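Aeromonas extracellular serine protease (Aeromonas sobria, PDB 3WQB) cleaves peptide bonds that follow two basic residues, one of them lysine, as a secreted calcium-binding serine protease and probable virulence factor. Local coordinates at residues A[3-8]-A[62-67]; A[174-179]-A[212-217]; A[435-440]-A[589-594]. The protein carries 1 engineered substitution. All blocks are in the same frame, centred on the assembly; numbering follows the deposited sequence.

Interaction 1: residues A[3-8]-A[62-67]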
ATOM      1  N   GLY A   3      25.859   4.659  27.279  1.00 22.52           N
ATOM      2  CA  GLY A   3      25.465   4.278  28.636  1.00 21.54           C
ATOM      3  C   GLY A   3      24.287   3.316  28.715  1.00 20.82           C
ATOM      4  O   GLY A   3      23.863   2.943  29.809  1.00 21.51           O
ATOM      5  N   CYS A   4      23.751   2.927  27.560  1.00 19.55           N
ATOM      6  CA  CYS A   4      22.663   1.962  27.503  1.00 18.34           C
ATOM      7  C   CYS A   4      23.251   0.586  27.219  1.00 17.99           C
ATOM      8  O   CYS A   4      23.602   0.255  26.080  1.00 18.29           O
ATOM      9  CB  CYS A   4      21.640   2.371  26.433  1.00 17.59           C
ATOM     10  SG  CYS A   4      20.218   1.258  26.289  1.00 17.73           S
ATOM     11  N   ALA A   5      23.376  -0.200  28.282  1.00 17.96           N
ATOM     12  CA  ALA A   5      24.091  -1.469  28.240  1.00 17.70           C
ATOM     13  C   ALA A   5      23.231  -2.582  27.654  1.00 17.45           C
ATOM     14  O   ALA A   5      22.007  -2.497  27.699  1.00 17.13           O
ATOM     15  CB  ALA A   5      24.541  -1.843  29.647  1.00 18.28           C
ATOM     16  N   PRO A   6      23.863  -3.643  27.117  1.00 17.39           N
ATOM     17  CA  PRO A   6      23.068  -4.785  26.674  1.00 17.58           C
ATOM     18  C   PRO A   6      22.318  -5.436  27.831  1.00 17.69           C
ATOM     19  O   PRO A   6      22.781  -5.401  28.980  1.00 18.37           O
ATOM     20  CB  PRO A   6      24.117  -5.766  26.143  1.00 17.59           C
ATOM     21  CG  PRO A   6      25.294  -4.920  25.816  1.00 18.32           C
ATOM     22  CD  PRO A   6      25.297  -3.825  26.820  1.00 18.01           C
ATOM     23  N   LEU A   7      21.164  -6.012  27.520  1.00 17.06           N
ATOM     24  CA  LEU A   7      20.441  -6.843  28.466  1.00 17.73           C
ATOM     25  C   LEU A   7      20.683  -8.295  28.112  1.00 18.47           C
ATOM     26  O   LEU A   7      20.945  -8.626  26.948  1.00 19.03           O
ATOM     27  CB  LEU A   7      18.943  -6.546  28.414  1.00 17.23           C
ATOM     28  CG  LEU A   7      18.480  -5.177  28.908  1.00 16.42           C
ATOM     29  CD1 LEU A   7      16.999  -5.005  28.591  1.00 16.71           C
ATOM     30  CD2 LEU A   7      18.748  -4.975  30.401  1.00 17.80           C
ATOM     31  N   THR A   8      20.572  -9.168  29.111  1.00 19.11           N
ATOM     32  CA  THR A   8      20.718 -10.604  28.867  1.00 19.55           C
ATOM     33  C   THR A   8      19.530 -11.162  28.090  1.00 19.50           C
ATOM     34  O   THR A   8      19.654 -12.171  27.395  1.00 20.49           O
ATOM     35  CB  THR A   8      20.868 -11.402  30.173  1.00 19.79           C
ATOM     36  OG1 THR A   8      19.631 -11.380  30.891  1.00 19.67           O
ATOM     37  CG2 THR A   8      21.979 -10.828  31.037  1.00 20.65           C
ATOM     38  N   ALA A  62      14.532  -5.252  21.741  1.00 11.65           N
ATOM     39  CA  ALA A  62      15.234  -5.887  20.627  1.00 11.99           C
ATOM     40  C   ALA A  62      16.660  -5.335  20.501  1.00 11.86           C
ATOM     41  O   ALA A  62      17.629  -6.092  20.457  1.00 12.47           O
ATOM     42  CB  ALA A  62      14.469  -5.717  19.331  1.00 12.15           C
ATOM     43  N   HIS A  63      16.786  -4.015  20.486  1.00 12.12           N
ATOM     44  CA  HIS A  63      18.095  -3.403  20.356  1.00 12.48           C
ATOM     45  C   HIS A  63      19.019  -3.730  21.529  1.00 12.90           C
ATOM     46  O   HIS A  63      20.193  -4.006  21.312  1.00 13.62           O
ATOM     47  CB  HIS A  63      17.966  -1.896  20.138  1.00 12.10           C
ATOM     48  CG  HIS A  63      17.618  -1.530  18.728  1.00 12.62           C
ATOM     49  ND1 HIS A  63      18.015  -0.343  18.151  1.00 13.49           N
ATOM     50  CD2 HIS A  63      16.931  -2.202  17.772  1.00 12.32           C
ATOM     51  CE1 HIS A  63      17.576  -0.294  16.906  1.00 13.05           C
ATOM     52  NE2 HIS A  63      16.913  -1.407  16.652  1.00 12.21           N
ATOM     53  N   ARG A  64      18.489  -3.729  22.755  1.00 13.06           N
ATOM     54  CA  ARG A  64      19.304  -4.024  23.930  1.00 13.46           C
ATOM     55  C   ARG A  64      19.668  -5.501  24.041  1.00 13.90           C
ATOM     56  O   ARG A  64      20.563  -5.840  24.800  1.00 14.67           O
ATOM     57  CB  ARG A  64      18.614  -3.560  25.220  1.00 13.27           C
ATOM     58  CG  ARG A  64      18.526  -2.051  25.376  1.00 13.41           C
ATOM     59  CD  ARG A  64      18.116  -1.652  26.781  1.00 13.24           C
ATOM     60  NE  ARG A  64      19.221  -1.830  27.723  1.00 13.70           N
ATOM     61  CZ  ARG A  64      19.133  -1.690  29.043  1.00 14.61           C
ATOM     62  NH1 ARG A  64      17.984  -1.358  29.617  1.00 15.85           N
ATOM     63  NH2 ARG A  64      20.211  -1.884  29.794  1.00 16.19           N
ATOM     64  N   THR A  65      18.984  -6.378  23.312  1.00 13.41           N
ATOM     65  CA  THR A  65      19.333  -7.809  23.336  1.00 13.37           C
ATOM     66  C   THR A  65      19.988  -8.295  22.040  1.00 13.71           C
ATOM     67  O   THR A  65      20.153  -9.498  21.839  1.00 14.53           O
ATOM     68  CB  THR A  65      18.116  -8.716  23.666  1.00 12.76           C
ATOM     69  OG1 THR A  65      17.113  -8.564  22.655  1.00 12.67           O
ATOM     70  CG2 THR A  65      17.520  -8.400  25.051  1.00 14.53           C
ATOM     71  N   GLY A  66      20.353  -7.364  21.162  1.00 13.35           N
ATOM     72  CA  GLY A  66      21.112  -7.709  19.967  1.00 13.87           C
ATOM     73  C   GLY A  66      20.288  -8.234  18.805  1.00 13.65           C
ATOM     74  O   GLY A  66      20.841  -8.791  17.851  1.00 15.05           O
ATOM     75  N   VAL A  67      18.967  -8.074  18.882  1.00 13.19           N
ATOM     76  CA  VAL A  67      18.077  -8.361  17.752  1.00 12.85           C
ATOM     77  C   VAL A  67      18.099  -7.151  16.820  1.00 12.27           C
ATOM     78  O   VAL A  67      17.540  -6.094  17.128  1.00 12.98           O
ATOM     79  CB  VAL A  67      16.634  -8.674  18.224  1.00 12.51           C
ATOM     80  CG1 VAL A  67      15.717  -8.910  17.027  1.00 12.75           C
ATOM     81  CG2 VAL A  67      16.609  -9.895  19.162  1.00 12.85           C
TER
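Arg64 and Ala5 make the main polar link between the N-terminal segment 3-8 and the end of helix 60-64. Two nitrogens of the guanidinium grip a single carbonyl side-on: NE of Arg64 lies 2.9 Å from O of Ala5 and NH2 of Arg64 2.8 Å from the same oxygen, which sits in the guanidinium plane. The chain of Arg64 is bent at its third torsion (chi3 74°), which turns NE out of the extended line of the aliphatic part. A backbone bond adds to the grip: N of Leu7 donates to O of Arg64 at 2.8 Å, and CA of Pro6 makes a C-H...O contact with that oxygen.

Leu7 supplies most of the packing. Its CG stands 3.5 Å above the centre of the Arg64 guanidinium, with CD2 over the same face, and its CB meets CG2 of Thr65. SG of Cys4, tied to Cys24 by a disulfide, comes close to NE of Arg64, obliquely and at 3.5 Å.

Just beyond, the helix ends in a Schellman motif with Gly66, at positive phi, as its C-prime residue. NH1 of Arg64 forms a salt bridge with Glu22, whose carboxylate would be expected to stabilise the buried cation. The two in-plane bonds to O of Ala5 fix the guanidinium's rotation and tie the disulfide-linked N-terminal segment to the helix end.

Interaction 2: residues A[174-179]-A[212-217]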
ATOM      1  N   PHE A 174      10.097  -7.357   1.006  1.00  9.10           N
ATOM      2  CA  PHE A 174       9.992  -6.451  -0.149  1.00  8.53           C
ATOM      3  C   PHE A 174       9.274  -5.198   0.281  1.00  8.47           C
ATOM      4  O   PHE A 174       8.080  -5.230   0.582  1.00  8.98           O
ATOM      5  CB  PHE A 174       9.263  -7.119  -1.317  1.00  9.06           C
ATOM      6  CG  PHE A 174      10.043  -8.239  -1.935  1.00  9.20           C
ATOM      7  CD1 PHE A 174       9.915  -9.541  -1.467  1.00  9.37           C
ATOM      8  CD2 PHE A 174      10.930  -7.985  -2.979  1.00 10.52           C
ATOM      9  CE1 PHE A 174      10.667 -10.580  -2.038  1.00 10.51           C
ATOM     10  CE2 PHE A 174      11.682  -9.006  -3.548  1.00 10.26           C
ATOM     11  CZ  PHE A 174      11.549 -10.311  -3.078  1.00 10.33           C
ATOM     12  N   ASN A 175      10.029  -4.106   0.348  1.00  8.46           N
ATOM     13  CA  ASN A 175       9.488  -2.825   0.768  1.00  8.30           C
ATOM     14  C   ASN A 175       8.918  -2.041  -0.404  1.00  8.76           C
ATOM     15  O   ASN A 175       9.643  -1.727  -1.343  1.00  8.79           O
ATOM     16  CB  ASN A 175      10.580  -2.010   1.462  1.00  8.67           C
ATOM     17  CG  ASN A 175      10.043  -0.742   2.076  1.00  8.31           C
ATOM     18  OD1 ASN A 175       9.781  -0.700   3.277  1.00  9.03           O
ATOM     19  ND2 ASN A 175       9.859   0.293   1.256  1.00 10.28           N
ATOM     20  N   GLN A 176       7.617  -1.756  -0.350  1.00  8.12           N
ATOM     21  CA  GLN A 176       6.924  -1.037  -1.424  1.00  7.90           C
ATOM     22  C   GLN A 176       6.281   0.245  -0.897  1.00  8.23           C
ATOM     23  O   GLN A 176       5.082   0.279  -0.562  1.00  8.48           O
ATOM     24  CB  GLN A 176       5.859  -1.911  -2.062  1.00  8.06           C
ATOM     25  CG  GLN A 176       6.376  -3.228  -2.569  1.00  8.07           C
ATOM     26  CD  GLN A 176       5.226  -4.138  -2.861  1.00  7.96           C
ATOM     27  OE1 GLN A 176       4.735  -4.206  -3.999  1.00  9.18           O
ATOM     28  NE2 GLN A 176       4.712  -4.776  -1.809  1.00  9.35           N
ATOM     29  N   SER A 177       7.098   1.292  -0.807  1.00  8.07           N
ATOM     30  CA  SER A 177       6.657   2.596  -0.311  1.00  8.42           C
ATOM     31  C   SER A 177       5.974   3.397  -1.418  1.00  8.76           C
ATOM     32  O   SER A 177       6.301   4.575  -1.649  1.00  9.22           O
ATOM     33  CB  SER A 177       7.851   3.366   0.246  1.00  8.72           C
ATOM     34  OG  SER A 177       8.259   2.829   1.493  1.00  8.93           O
ATOM     35  N   TYR A 178       5.031   2.755  -2.107  1.00  8.81           N
ATOM     36  CA  TYR A 178       4.371   3.348  -3.265  1.00  8.97           C
ATOM     37  C   TYR A 178       2.940   2.850  -3.407  1.00  9.19           C
ATOM     38  O   TYR A 178       2.533   1.909  -2.730  1.00  9.40           O
ATOM     39  CB  TYR A 178       5.178   3.095  -4.556  1.00  9.22           C
ATOM     40  CG  TYR A 178       5.424   1.637  -4.877  1.00  9.97           C
ATOM     41  CD1 TYR A 178       4.407   0.829  -5.412  1.00  9.10           C
ATOM     42  CD2 TYR A 178       6.686   1.073  -4.689  1.00 10.03           C
ATOM     43  CE1 TYR A 178       4.633  -0.513  -5.719  1.00 11.45           C
ATOM     44  CE2 TYR A 178       6.926  -0.263  -4.996  1.00 11.14           C
ATOM     45  CZ  TYR A 178       5.896  -1.047  -5.511  1.00 11.54           C
ATOM     46  OH  TYR A 178       6.125  -2.367  -5.814  1.00 13.58           O
ATOM     47  N   GLY A 179       2.175   3.513  -4.274  1.00  9.36           N
ATOM     48  CA  GLY A 179       0.808   3.112  -4.522  1.00  9.87           C
ATOM     49  C   GLY A 179       0.219   3.891  -5.674  1.00 10.58           C
ATOM     50  O   GLY A 179       0.862   4.792  -6.234  1.00 10.47           O
ATOM     51  N   TYR A 212       5.887  -9.123   1.825  1.00  9.11           N
ATOM     52  CA  TYR A 212       5.632  -7.901   1.055  1.00  8.57           C
ATOM     53  C   TYR A 212       4.963  -6.876   1.954  1.00  8.99           C
ATOM     54  O   TYR A 212       3.955  -7.190   2.585  1.00  9.17           O
ATOM     55  CB  TYR A 212       4.756  -8.213  -0.174  1.00  8.59           C
ATOM     56  CG  TYR A 212       5.492  -9.049  -1.184  1.00  8.89           C
ATOM     57  CD1 TYR A 212       5.548 -10.444  -1.060  1.00  9.16           C
ATOM     58  CD2 TYR A 212       6.156  -8.452  -2.254  1.00  9.93           C
ATOM     59  CE1 TYR A 212       6.258 -11.217  -1.975  1.00 10.61           C
ATOM     60  CE2 TYR A 212       6.872  -9.210  -3.170  1.00  9.60           C
ATOM     61  CZ  TYR A 212       6.916 -10.597  -3.027  1.00 10.34           C
ATOM     62  OH  TYR A 212       7.603 -11.361  -3.935  1.00 12.01           O
ATOM     63  N   ILE A 213       5.549  -5.679   2.028  1.00  8.64           N
ATOM     64  CA  ILE A 213       5.043  -4.576   2.849  1.00  8.69           C
ATOM     65  C   ILE A 213       4.663  -3.439   1.916  1.00  8.41           C
ATOM     66  O   ILE A 213       5.396  -3.152   0.958  1.00  8.72           O
ATOM     67  CB  ILE A 213       6.114  -4.097   3.865  1.00  8.64           C
ATOM     68  CG1 ILE A 213       6.883  -5.292   4.479  1.00  9.80           C
ATOM     69  CG2 ILE A 213       5.496  -3.176   4.908  1.00  9.93           C
ATOM     70  CD1 ILE A 213       6.049  -6.247   5.327  1.00 11.09           C
ATOM     71  N   LYS A 214       3.527  -2.795   2.183  1.00  8.31           N
ATOM     72  CA  LYS A 214       2.904  -1.933   1.200  1.00  8.66           C
ATOM     73  C   LYS A 214       2.293  -0.677   1.823  1.00  8.39           C
ATOM     74  O   LYS A 214       1.519  -0.763   2.779  1.00  8.24           O
ATOM     75  CB  LYS A 214       1.824  -2.738   0.468  1.00  8.72           C
ATOM     76  CG  LYS A 214       1.075  -2.001  -0.637  1.00  9.53           C
ATOM     77  CD  LYS A 214       2.004  -1.577  -1.778  1.00 10.39           C
ATOM     78  CE  LYS A 214       1.218  -1.203  -3.014  1.00 10.50           C
ATOM     79  NZ  LYS A 214       0.397   0.032  -2.800  1.00 11.33           N
ATOM     80  N   ALA A 215       2.643   0.492   1.280  1.00  8.01           N
ATOM     81  CA  ALA A 215       2.087   1.762   1.747  1.00  8.10           C
ATOM     82  C   ALA A 215       0.594   1.855   1.446  1.00  8.22           C
ATOM     83  O   ALA A 215       0.161   1.554   0.329  1.00  9.07           O
ATOM     84  CB  ALA A 215       2.819   2.909   1.088  1.00  8.48           C
ATOM     85  N   ALA A 216      -0.194   2.282   2.435  1.00  8.94           N
ATOM     86  CA  ALA A 216      -1.630   2.458   2.217  1.00  9.25           C
ATOM     87  C   ALA A 216      -1.985   3.612   1.292  1.00  9.08           C
ATOM     88  O   ALA A 216      -3.061   3.617   0.703  1.00 10.65           O
ATOM     89  CB  ALA A 216      -2.332   2.650   3.533  1.00  9.88           C
ATOM     90  N   GLY A 217      -1.089   4.593   1.182  1.00  8.93           N
ATOM     91  CA  GLY A 217      -1.412   5.872   0.533  1.00  9.33           C
ATOM     92  C   GLY A 217      -1.509   7.017   1.524  1.00  9.34           C
ATOM     93  O   GLY A 217      -1.688   6.799   2.732  1.00  9.15           O
TER
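Phe174 and Tyr212 both hold CG anti to the carbonyl carbon (chi1 -68° in each), and the two side chains lie side by side, pointing the same way, from neighbouring strands. These are strands 173-179 and 211-215, the two parallel strands of a beta-alpha-beta unit whose crossover carries helix 191-205, at the middle of the six-stranded sheet of the subtilisin-like domain. The ring planes are nearly parallel (9° apart) but slid past each other, so the rings barely overlap: CD1 of Phe174 lies over one face of the Tyr212 ring, toward its rim and 3.5 Å from CE2 of Tyr212. Phe200 of the helix stacks on Tyr212.

The ladder runs from N of Ile213 to O of Phe174, through N of Gln176 to O of Ile213, and on to Ala215 N donating to Gln176 O. Gln176 grips O of Ile213 twice, because its side-chain NE2 also donates to that oxygen (3.3 Å), from the opposite carbonyl face to its backbone N. NE2 has Asn255 as a further partner.

After Gln176 the strand kinks through an inverse gamma turn centred on Ser177. ND2 of Asn175 donates to OG of Ser177 at 3.0 Å, and OG is also bonded to O of Ala336, the engineered residue at the predicted charge-relay serine position. Ser177 also touches Asp78 and His115, so the turn lies right beside the predicted triad. Past it, Lys214, bent at its second and fourth torsions, brings NZ to 2.8 Å from O of Tyr178, in the carbonyl plane and on a lone pair.

Interaction 3: residues A[435-440]-A[589-594]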
ATOM      1  N   LEU A 435      -1.803 -22.292   4.867  1.00 13.02           N
ATOM      2  CA  LEU A 435      -2.845 -21.422   4.341  1.00 12.59           C
ATOM      3  C   LEU A 435      -3.802 -22.215   3.452  1.00 12.53           C
ATOM      4  O   LEU A 435      -3.368 -22.994   2.594  1.00 13.42           O
ATOM      5  CB  LEU A 435      -2.220 -20.294   3.513  1.00 12.32           C
ATOM      6  CG  LEU A 435      -3.216 -19.264   2.940  1.00 11.97           C
ATOM      7  CD1 LEU A 435      -3.856 -18.409   4.022  1.00 13.07           C
ATOM      8  CD2 LEU A 435      -2.529 -18.382   1.913  1.00 12.91           C
ATOM      9  N   VAL A 436      -5.096 -22.010   3.679  1.00 12.70           N
ATOM     10  CA  VAL A 436      -6.145 -22.515   2.813  1.00 12.94           C
ATOM     11  C   VAL A 436      -6.802 -21.311   2.154  1.00 12.58           C
ATOM     12  O   VAL A 436      -7.239 -20.367   2.826  1.00 12.77           O
ATOM     13  CB  VAL A 436      -7.203 -23.301   3.620  1.00 12.99           C
ATOM     14  CG1 VAL A 436      -8.372 -23.704   2.730  1.00 13.95           C
ATOM     15  CG2 VAL A 436      -6.574 -24.533   4.265  1.00 13.87           C
ATOM     16  N   GLN A 437      -6.844 -21.337   0.829  1.00 12.42           N
ATOM     17  CA  GLN A 437      -7.538 -20.321   0.052  1.00 13.40           C
ATOM     18  C   GLN A 437      -8.785 -20.973  -0.529  1.00 13.90           C
ATOM     19  O   GLN A 437      -8.704 -21.766  -1.486  1.00 15.17           O
ATOM     20  CB  GLN A 437      -6.626 -19.802  -1.059  1.00 13.73           C
ATOM     21  CG  GLN A 437      -5.337 -19.203  -0.537  1.00 13.66           C
ATOM     22  CD  GLN A 437      -4.401 -18.803  -1.643  1.00 14.50           C
ATOM     23  OE1 GLN A 437      -4.704 -17.898  -2.415  1.00 17.09           O
ATOM     24  NE2 GLN A 437      -3.258 -19.472  -1.727  1.00 15.94           N
ATOM     25  N   LEU A 438      -9.937 -20.666   0.061  1.00 14.22           N
ATOM     26  CA  LEU A 438     -11.171 -21.288  -0.390  1.00 14.81           C
ATOM     27  C   LEU A 438     -11.491 -20.826  -1.804  1.00 15.59           C
ATOM     28  O   LEU A 438     -11.161 -19.703  -2.182  1.00 16.13           O
ATOM     29  CB  LEU A 438     -12.340 -20.981   0.555  1.00 14.99           C
ATOM     30  CG  LEU A 438     -12.293 -21.573   1.963  1.00 15.55           C
ATOM     31  CD1 LEU A 438     -13.550 -21.210   2.727  1.00 17.06           C
ATOM     32  CD2 LEU A 438     -12.128 -23.091   1.929  1.00 16.40           C
ATOM     33  N   PRO A 439     -12.130 -21.695  -2.603  1.00 15.77           N
ATOM     34  CA  PRO A 439     -12.535 -21.258  -3.932  1.00 16.00           C
ATOM     35  C   PRO A 439     -13.438 -20.024  -3.853  1.00 15.83           C
ATOM     36  O   PRO A 439     -14.244 -19.903  -2.925  1.00 16.29           O
ATOM     37  CB  PRO A 439     -13.324 -22.458  -4.470  1.00 16.32           C
ATOM     38  CG  PRO A 439     -12.813 -23.626  -3.700  1.00 16.84           C
ATOM     39  CD  PRO A 439     -12.488 -23.100  -2.338  1.00 15.99           C
ATOM     40  N   TRP A 440     -13.274 -19.115  -4.807  1.00 15.45           N
ATOM     41  CA  TRP A 440     -14.185 -17.983  -4.952  1.00 15.19           C
ATOM     42  C   TRP A 440     -15.612 -18.515  -5.072  1.00 15.30           C
ATOM     43  O   TRP A 440     -15.860 -19.507  -5.779  1.00 16.11           O
ATOM     44  CB  TRP A 440     -13.853 -17.180  -6.207  1.00 15.18           C
ATOM     45  CG  TRP A 440     -12.656 -16.286  -6.117  1.00 15.46           C
ATOM     46  CD1 TRP A 440     -11.408 -16.541  -6.602  1.00 17.14           C
ATOM     47  CD2 TRP A 440     -12.601 -14.972  -5.539  1.00 15.14           C
ATOM     48  NE1 TRP A 440     -10.575 -15.483  -6.350  1.00 17.61           N
ATOM     49  CE2 TRP A 440     -11.283 -14.499  -5.707  1.00 15.99           C
ATOM     50  CE3 TRP A 440     -13.534 -14.158  -4.884  1.00 14.86           C
ATOM     51  CZ2 TRP A 440     -10.871 -13.245  -5.240  1.00 16.31           C
ATOM     52  CZ3 TRP A 440     -13.131 -12.907  -4.432  1.00 15.55           C
ATOM     53  CH2 TRP A 440     -11.810 -12.463  -4.612  1.00 15.29           C
ATOM     54  N   SER A 589     -18.400 -11.646  -5.333  1.00 12.60           N
ATOM     55  CA  SER A 589     -17.728 -12.902  -5.063  1.00 12.57           C
ATOM     56  C   SER A 589     -16.982 -12.797  -3.743  1.00 12.39           C
ATOM     57  O   SER A 589     -16.488 -11.730  -3.385  1.00 12.57           O
ATOM     58  CB  SER A 589     -16.756 -13.254  -6.189  1.00 13.35           C
ATOM     59  OG  SER A 589     -17.438 -13.418  -7.414  1.00 14.74           O
ATOM     60  N   LEU A 590     -16.904 -13.919  -3.038  1.00 12.09           N
ATOM     61  CA  LEU A 590     -16.259 -13.990  -1.734  1.00 11.44           C
ATOM     62  C   LEU A 590     -15.169 -15.045  -1.728  1.00 11.92           C
ATOM     63  O   LEU A 590     -15.398 -16.183  -2.151  1.00 11.84           O
ATOM     64  CB  LEU A 590     -17.299 -14.324  -0.647  1.00 11.80           C
ATOM     65  CG  LEU A 590     -16.797 -14.518   0.783  1.00 11.87           C
ATOM     66  CD1 LEU A 590     -16.180 -13.232   1.346  1.00 13.30           C
ATOM     67  CD2 LEU A 590     -17.929 -14.991   1.676  1.00 14.59           C
ATOM     68  N   ARG A 591     -13.992 -14.655  -1.246  1.00 12.12           N
ATOM     69  CA  ARG A 591     -12.914 -15.598  -1.012  1.00 12.43           C
ATOM     70  C   ARG A 591     -12.449 -15.516   0.428  1.00 11.92           C
ATOM     71  O   ARG A 591     -12.036 -14.453   0.907  1.00 11.99           O
ATOM     72  CB  ARG A 591     -11.733 -15.381  -1.962  1.00 12.95           C
ATOM     73  CG  ARG A 591     -10.691 -16.472  -1.806  1.00 15.97           C
ATOM     74  CD  ARG A 591      -9.679 -16.442  -2.904  1.00 18.69           C
ATOM     75  NE  ARG A 591      -9.338 -17.805  -3.281  1.00 20.56           N
ATOM     76  CZ  ARG A 591      -8.462 -18.133  -4.221  1.00 22.11           C
ATOM     77  NH1 ARG A 591      -7.813 -17.186  -4.886  1.00 21.49           N
ATOM     78  NH2 ARG A 591      -8.236 -19.417  -4.489  1.00 24.00           N
ATOM     79  N   VAL A 592     -12.527 -16.641   1.127  1.00 12.14           N
ATOM     80  CA  VAL A 592     -12.001 -16.721   2.482  1.00 12.57           C
ATOM     81  C   VAL A 592     -10.583 -17.319   2.461  1.00 12.25           C
ATOM     82  O   VAL A 592     -10.355 -18.379   1.872  1.00 12.45           O
ATOM     83  CB  VAL A 592     -12.933 -17.549   3.389  1.00 12.85           C
ATOM     84  CG1 VAL A 592     -12.398 -17.580   4.803  1.00 14.07           C
ATOM     85  CG2 VAL A 592     -14.338 -16.962   3.398  1.00 14.44           C
ATOM     86  N   LEU A 593      -9.639 -16.617   3.093  1.00 11.95           N
ATOM     87  CA  LEU A 593      -8.261 -17.086   3.257  1.00 11.90           C
ATOM     88  C   LEU A 593      -8.042 -17.361   4.738  1.00 12.11           C
ATOM     89  O   LEU A 593      -8.299 -16.501   5.576  1.00 12.63           O
ATOM     90  CB  LEU A 593      -7.277 -16.017   2.767  1.00 12.88           C
ATOM     91  CG  LEU A 593      -7.400 -15.614   1.299  1.00 14.61           C
ATOM     92  CD1 LEU A 593      -8.340 -14.444   1.121  1.00 17.65           C
ATOM     93  CD2 LEU A 593      -6.015 -15.263   0.782  1.00 17.17           C
ATOM     94  N   GLY A 594      -7.609 -18.569   5.074  1.00 11.59           N
ATOM     95  CA  GLY A 594      -7.428 -18.894   6.471  1.00 12.22           C
ATOM     96  C   GLY A 594      -6.738 -20.221   6.643  1.00 11.99           C
ATOM     97  O   GLY A 594      -5.903 -20.608   5.834  1.00 13.10           O
TER
HETATM   98  O   HOH W   1     -14.510 -18.403  -0.396  1.00 16.16           O
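Leu435 lays its CD1 against the backbone of Gly594, 3.5 Å from O of Gly594, with CB of Leu593 a little farther off. At Val436 the antiparallel pairing with Gly594 is hydrogen-bonded in both directions: N of Val436 donates to O of Gly594 at 2.7 Å, almost straight, and N of Gly594 returns a bond to O of Val436. Gln437 faces Leu593 in a non-hydrogen-bonded pair. Its CB lies over one face of the Arg591 guanidinium, while NE2 is engaged by Glu201 of helix 191-205 in the protease domain.

Leu438 carries the pairing one step further, its N donating to O of Val592 at 2.9 Å. Its side chain runs beside that of Val592, pointing the same way, with CD1 of Leu438 3.8 Å from CB of Val592; Ile466 of strand 460-466 touches both. All this belongs to the beta sandwich of the P-domain, where strand 583-595 pairs with 436-444 and also with strand 471-482. O of Leu438 turns to a side chain instead. Arg591 holds CG anti to the backbone N (chi1 -174°), which carries CG to this oxygen, and its NE donates to O of Leu438 at 2.9 Å, the oxygen lying near the guanidinium plane.

Around Pro439 the two backbones draw apart, and a water bridges them by donating to O of Pro439 and O of Leu590 while accepting from N of Val592. Trp440 then crosses Arg591 at about a right angle. CB of Arg591 stands over the six-membered ring, 3.6 Å from its centroid and 8° off the normal, a CH-pi contact. CD1 of Trp440 lies over the rim of the guanidinium face opposite Gln437, and the two planes are inclined by 37°. Farther round the indole, CB of Ser589 comes obliquely to within 3.6 Å of CE3 of Trp440.

How the interactions relate
The three contacts follow one another along the chain and do not touch. Interaction 2 is nearest the catalytic machinery: the side chain of Ser177 is about 3 Å from those of Asp78 and the engineered Ala336, two of the predicted charge-relay positions. Interaction 1 lies about 30 Å from it, centre to centre, with the side chain of Cys4 about 11 Å from that of the calcium ligand Asn29. Interaction 3 belongs to the P-domain, its centre about 23 Å from that of interaction 2 and the nearest atoms about 12 Å apart. Helix 191-205 touches both of these contacts through adjacent residues, Phe200 and Glu201.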